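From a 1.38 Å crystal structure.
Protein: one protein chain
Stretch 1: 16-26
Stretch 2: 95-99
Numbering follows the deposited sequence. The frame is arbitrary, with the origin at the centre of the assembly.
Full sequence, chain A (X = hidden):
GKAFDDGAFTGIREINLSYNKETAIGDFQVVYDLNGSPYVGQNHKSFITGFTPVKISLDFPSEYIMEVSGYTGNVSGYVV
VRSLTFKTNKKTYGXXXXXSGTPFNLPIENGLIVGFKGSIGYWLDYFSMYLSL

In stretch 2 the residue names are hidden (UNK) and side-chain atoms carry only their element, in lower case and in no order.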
ATOM      1  N   ASN A  16      -7.293  25.478  -3.813  1.00 13.32           N
ATOM      2  CA  ASN A  16      -7.351  26.919  -4.073  1.00 13.83           C
ATOM      3  C   ASN A  16      -6.099  27.324  -4.868  1.00 12.69           C
ATOM      4  O   ASN A  16      -4.991  27.254  -4.363  1.00 16.70           O
ATOM      5  CB  ASN A  16      -7.387  27.666  -2.761  1.00 14.15           C
ATOM      6  CG  ASN A  16      -8.664  27.438  -2.016  1.00 17.22           C
ATOM      7  OD1 ASN A  16      -9.703  27.978  -2.359  1.00 19.38           O
ATOM      8  ND2 ASN A  16      -8.576  26.649  -0.991  1.00 16.38           N
ATOM      9  N   LEU A  17      -6.286  27.718  -6.128  1.00 12.50           N
ATOM     10  CA  LEU A  17      -5.133  28.068  -6.952  1.00 12.77           C
ATOM     11  C   LEU A  17      -5.436  29.383  -7.666  1.00 13.81           C
ATOM     12  O   LEU A  17      -6.585  29.907  -7.621  1.00 15.14           O
ATOM     13  CB  LEU A  17      -4.757  26.955  -7.936  1.00 13.15           C
ATOM     14  CG  LEU A  17      -5.787  26.649  -9.032  1.00 12.99           C
ATOM     15  CD1 LEU A  17      -5.641  27.620 -10.208  1.00 16.24           C
ATOM     16  CD2 LEU A  17      -5.533  25.245  -9.568  1.00 15.46           C
ATOM     17  N   SER A  18      -4.370  30.001  -8.144  1.00 13.97           N
ATOM     18  CA  SER A  18      -4.577  31.207  -8.941  1.00 14.32           C
ATOM     19  C   SER A  18      -3.898  31.022 -10.259  1.00 12.22           C
ATOM     20  O   SER A  18      -2.989  30.216 -10.418  1.00 13.51           O
ATOM     21  CB  SER A  18      -4.182  32.435  -8.189  1.00 14.61           C
ATOM     22  OG  SER A  18      -2.755  32.541  -8.126  1.00 16.57           O
ATOM     23  N   TYR A  19      -4.351  31.784 -11.265  1.00 13.49           N
ATOM     24  CA  TYR A  19      -3.827  31.663 -12.618  1.00 12.44           C
ATOM     25  C   TYR A  19      -4.012  32.933 -13.384  1.00 13.83           C
ATOM     26  O   TYR A  19      -4.720  33.844 -12.972  1.00 13.49           O
ATOM     27  CB  TYR A  19      -4.579  30.522 -13.368  1.00 15.11           C
ATOM     28  CG  TYR A  19      -6.049  30.854 -13.624  1.00 13.91           C
ATOM     29  CD1 TYR A  19      -6.994  30.561 -12.652  1.00 14.71           C
ATOM     30  CD2 TYR A  19      -6.506  31.498 -14.807  1.00 15.26           C
ATOM     31  CE1 TYR A  19      -8.334  30.908 -12.822  1.00 16.85           C
ATOM     32  CE2 TYR A  19      -7.856  31.808 -14.976  1.00 18.03           C
ATOM     33  CZ  TYR A  19      -8.739  31.468 -13.973  1.00 17.32           C
ATOM     34  OH  TYR A  19     -10.115  31.778 -14.104  1.00 21.67           O
ATOM     35  N   ASN A  20      -3.253  33.019 -14.478  1.00 14.31           N
ATOM     36  CA  ASN A  20      -3.355  34.191 -15.376  1.00 13.90           C
ATOM     37  C   ASN A  20      -3.587  33.605 -16.774  1.00 15.10           C
ATOM     38  O   ASN A  20      -2.908  32.673 -17.184  1.00 14.75           O
ATOM     39  CB  ASN A  20      -2.070  34.988 -15.248  1.00 15.96           C
ATOM     40  CG  ASN A  20      -2.096  36.299 -16.019  1.00 16.82           C
ATOM     41  OD1 ASN A  20      -2.296  36.287 -17.217  1.00 18.69           O
ATOM     42  ND2 ASN A  20      -1.762  37.427 -15.336  1.00 19.99           N
ATOM     43  N   LYS A  21      -4.584  34.173 -17.496  1.00 15.17           N
ATOM     44  CA  LYS A  21      -4.956  33.681 -18.779  1.00 15.87           C
ATOM     45  C   LYS A  21      -3.950  34.037 -19.894  1.00 16.79           C
ATOM     46  O   LYS A  21      -4.137  33.610 -21.012  1.00 17.79           O
ATOM     47  CB  LYS A  21      -6.346  34.254 -19.135  1.00 16.98           C
ATOM     48  CG  LYS A  21      -7.455  33.845 -18.158  1.00 19.39           C
ATOM     49  CD  LYS A  21      -8.745  34.547 -18.613  1.00 18.60           C
ATOM     50  CE  LYS A  21      -9.914  34.057 -17.720  1.00 18.97           C
ATOM     51  NZ  LYS A  21     -11.166  34.773 -18.098  1.00 20.63           N
ATOM     52  N   GLU A  22      -2.874  34.749 -19.557  1.00 17.51           N
ATOM     53  CA  GLU A  22      -1.821  34.987 -20.503  1.00 18.06           C
ATOM     54  C   GLU A  22      -0.528  34.364 -20.110  1.00 18.85           C
ATOM     55  O   GLU A  22       0.399  34.336 -20.951  1.00 18.00           O
ATOM     56  CB  GLU A  22      -1.591  36.475 -20.798  1.00 21.74           C
ATOM     57  CG  GLU A  22      -2.857  37.133 -21.386  1.00 22.02           C
ATOM     58  CD  GLU A  22      -2.636  38.543 -21.883  1.00 31.70           C
ATOM     59  OE1 GLU A  22      -1.487  39.022 -21.735  1.00 29.72           O
ATOM     60  OE2 GLU A  22      -3.608  39.193 -22.358  1.00 32.39           O
ATOM     61  N   THR A  23      -0.428  33.796 -18.893  1.00 17.27           N
ATOM     62  CA  THR A  23       0.894  33.237 -18.518  1.00 15.65           C
ATOM     63  C   THR A  23       0.791  31.783 -18.061  1.00 14.44           C
ATOM     64  O   THR A  23       1.034  30.888 -18.861  1.00 15.50           O
ATOM     65  CB  THR A  23       1.604  34.112 -17.473  1.00 17.29           C
ATOM     66  OG1 THR A  23       0.756  34.369 -16.351  1.00 16.66           O
ATOM     67  CG2 THR A  23       1.965  35.510 -18.105  1.00 18.68           C
ATOM     68  N   ALA A  24       0.489  31.588 -16.789  1.00 13.95           N
ATOM     69  CA  ALA A  24       0.627  30.252 -16.197  1.00 13.22           C
ATOM     70  C   ALA A  24      -0.084  30.226 -14.819  1.00 14.00           C
ATOM     71  O   ALA A  24      -0.728  31.221 -14.386  1.00 13.62           O
ATOM     72  CB  ALA A  24       2.130  29.926 -16.059  1.00 14.00           C
ATOM     73  N   ILE A  25       0.064  29.071 -14.137  1.00 12.73           N
ATOM     74  CA  ILE A  25      -0.425  28.936 -12.775  1.00 13.22           C
ATOM     75  C   ILE A  25       0.469  29.698 -11.823  1.00 12.60           C
ATOM     76  O   ILE A  25       1.718  29.702 -11.951  1.00 13.56           O
ATOM     77  CB  ILE A  25      -0.460  27.419 -12.378  1.00 14.20           C
ATOM     78  CG1 ILE A  25      -1.269  26.628 -13.412  1.00 13.94           C
ATOM     79  CG2 ILE A  25      -0.862  27.214 -10.908  1.00 13.15           C
ATOM     80  CD1 ILE A  25      -2.762  26.987 -13.351  1.00 14.80           C
ATOM     81  N   GLY A  26      -0.147  30.355 -10.870  1.00 13.17           N
ATOM     82  CA  GLY A  26       0.462  31.092  -9.810  1.00 14.47           C
ATOM     83  C   GLY A  26       0.425  30.393  -8.452  1.00 15.27           C
ATOM     84  O   GLY A  26       1.251  29.492  -8.213  1.00 18.33           O
ATOM     85  N   UNK A  95      -9.888  24.045 -18.102  1.00 20.26           N
ATOM     86  CA  UNK A  95      -8.539  24.472 -17.773  1.00 18.26           C
ATOM     87  C   UNK A  95      -8.386  25.871 -17.205  1.00 17.02           C
ATOM     88  O   UNK A  95      -9.125  26.816 -17.539  1.00 19.33           O
ATOM     89  c   UNK A  95      -8.914  24.704 -20.117  1.00 24.16           C
ATOM     90  c   UNK A  95     -10.064  23.869 -19.570  1.00 21.57           C
ATOM     91  c   UNK A  95      -7.821  24.419 -19.101  1.00 20.11           C
ATOM     92  N   UNK A  96      -7.453  25.951 -16.291  1.00 14.82           N
ATOM     93  CA  UNK A  96      -6.993  27.243 -15.690  1.00 15.12           C
ATOM     94  C   UNK A  96      -5.624  27.544 -16.234  1.00 15.66           C
ATOM     95  O   UNK A  96      -4.742  26.693 -16.185  1.00 17.65           O
ATOM     96  c   UNK A  96     -10.589  27.096 -13.146  1.00 15.92           C
ATOM     97  c   UNK A  96     -10.654  25.856 -12.545  1.00 15.64           C
ATOM     98  c   UNK A  96      -8.351  25.406 -12.993  1.00 15.42           C
ATOM     99  c   UNK A  96      -8.231  26.676 -13.590  1.00 16.45           C
ATOM    100  c   UNK A  96      -9.541  24.994 -12.465  1.00 15.80           C
ATOM    101  c   UNK A  96      -9.354  27.501 -13.671  1.00 14.39           C
ATOM    102  c   UNK A  96      -6.914  27.118 -14.168  1.00 15.28           C
ATOM    103  o   UNK A  96     -11.851  25.390 -12.033  1.00 16.78           O
ATOM    104  N   UNK A  97      -5.382  28.775 -16.708  1.00 15.31           N
ATOM    105  CA  UNK A  97      -4.053  29.182 -17.210  1.00 14.47           C
ATOM    106  C   UNK A  97      -4.092  29.208 -18.731  1.00 15.47           C
ATOM    107  O   UNK A  97      -5.151  29.553 -19.348  1.00 19.98           O
ATOM    108  N   UNK A  98      -3.011  28.803 -19.359  1.00 16.17           N
ATOM    109  CA  UNK A  98      -2.870  28.855 -20.791  1.00 15.78           C
ATOM    110  C   UNK A  98      -2.602  27.454 -21.319  1.00 17.86           C
ATOM    111  O   UNK A  98      -1.577  26.809 -20.932  1.00 17.29           O
ATOM    112  c   UNK A  98      -1.705  29.785 -21.192  1.00 17.54           C
ATOM    113  c   UNK A  98      -1.465  29.763 -22.702  1.00 21.01           C
ATOM    114  c   UNK A  98      -1.976  31.185 -20.683  1.00 21.37           C
ATOM    115  N   UNK A  99      -3.470  27.009 -22.216  1.00 18.32           N
ATOM    116  CA  UNK A  99      -3.306  25.651 -22.735  1.00 19.18           C
ATOM    117  C   UNK A  99      -2.382  25.582 -23.939  1.00 21.12           C
ATOM    118  O   UNK A  99      -2.814  25.230 -25.045  1.00 26.19           O
ATOM    119  c   UNK A  99      -4.676  25.039 -23.032  1.00 20.88           C
ATOM    120  o   UNK A  99      -5.445  25.975 -23.832  1.00 21.46           O
ATOM    121  c   UNK A  99      -5.451  24.794 -21.722  1.00 22.07           C
TER

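Position 95 carries three side-chain carbons. They close a ring onto the backbone N, which identifies a proline. The peptide bond before it is cis. This side chain is out of reach of stretch 1, so the residue takes no part in the contact. Pro95 opens the part of the strand that belongs to this stretch.

Position 96 has eight side-chain atoms, seven carbons and one oxygen. One carbon leads to a ring of six carbons, and the oxygen sits on that ring. The CA-to-CB bond points toward stretch 1. The CB of position 96 lies over one face of the Tyr19 ring, 4.1 Å from the ring centroid and 25° off the normal, as in a CH-pi contact. The CB of position 96 is 4.2 Å from Leu17 CD1 and 4.2 Å from Ile25 CD1. A six-carbon ring bearing one oxygen is that of tyrosine. Tyr96 CD1 is 3.7 Å from Tyr19 CE1. The two ring centroids are 5.4 Å apart and the planes meet at 40°, an oblique arrangement. The chi1 of Tyr96 is m and that of Tyr19 is p. The backbone takes part too: Tyr96 O is 3.5 Å from Ile25 CD1.

Position 97 has no side-chain atoms, so it is glycine. Its phi/psi of 104/-143 supports this, because a CB at these angles would be jammed against the carbonyl O of the residue before. An ideal CB would also lie 3.6 Å from Ile25 CD1. The bare backbone packs closely on stretch 1. Gly97 N is 3.5 Å from Tyr19 CD2, and Gly97 CA is 3.7 Å from Asn20 O. The CA atoms of Lys21 and Gly97 are 4.8 Å apart, the closest CA pair across the stretches.

Position 98 has three side-chain carbons, one carrying the other two. It branches at CB and has no heteroatom. The CA-to-CB bond points toward stretch 1, and one methyl carbon reaches the backbone of the turn there. This is valine, with chi1 t. Val98 CG2 is 3.3 Å from Lys21 O, 3.5 Å from Glu22 C and 3.5 Å from Thr23 N.

Position 99 has one carbon carrying one oxygen and one carbon. That is threonine, with chi1 p. Its side chain is out of reach of stretch 1, and Thr99 makes no contact there.

The contact works by packing, for no hydrogen bond crosses between the stretches. The two strands run at 57° to each other and do not pair. Leu17, Tyr19 and Ile25 gather round Tyr96, while Val98 rests against the turn after Tyr19. Hydrogen bonds within stretch 1 hold that turn: Thr23 N to Asn20 O at 3.2 Å, Asn20 N to Ala24 O at 3.1 Å, and Glu22 N to Asn20 OD1 at 2.9 Å. Between Tyr96 and Val98 in sequence, Gly97 meets stretch 1 with backbone atoms alone. Together the stretches bury 361 Å².

Stretch 2, residues 95-99: PYGVT
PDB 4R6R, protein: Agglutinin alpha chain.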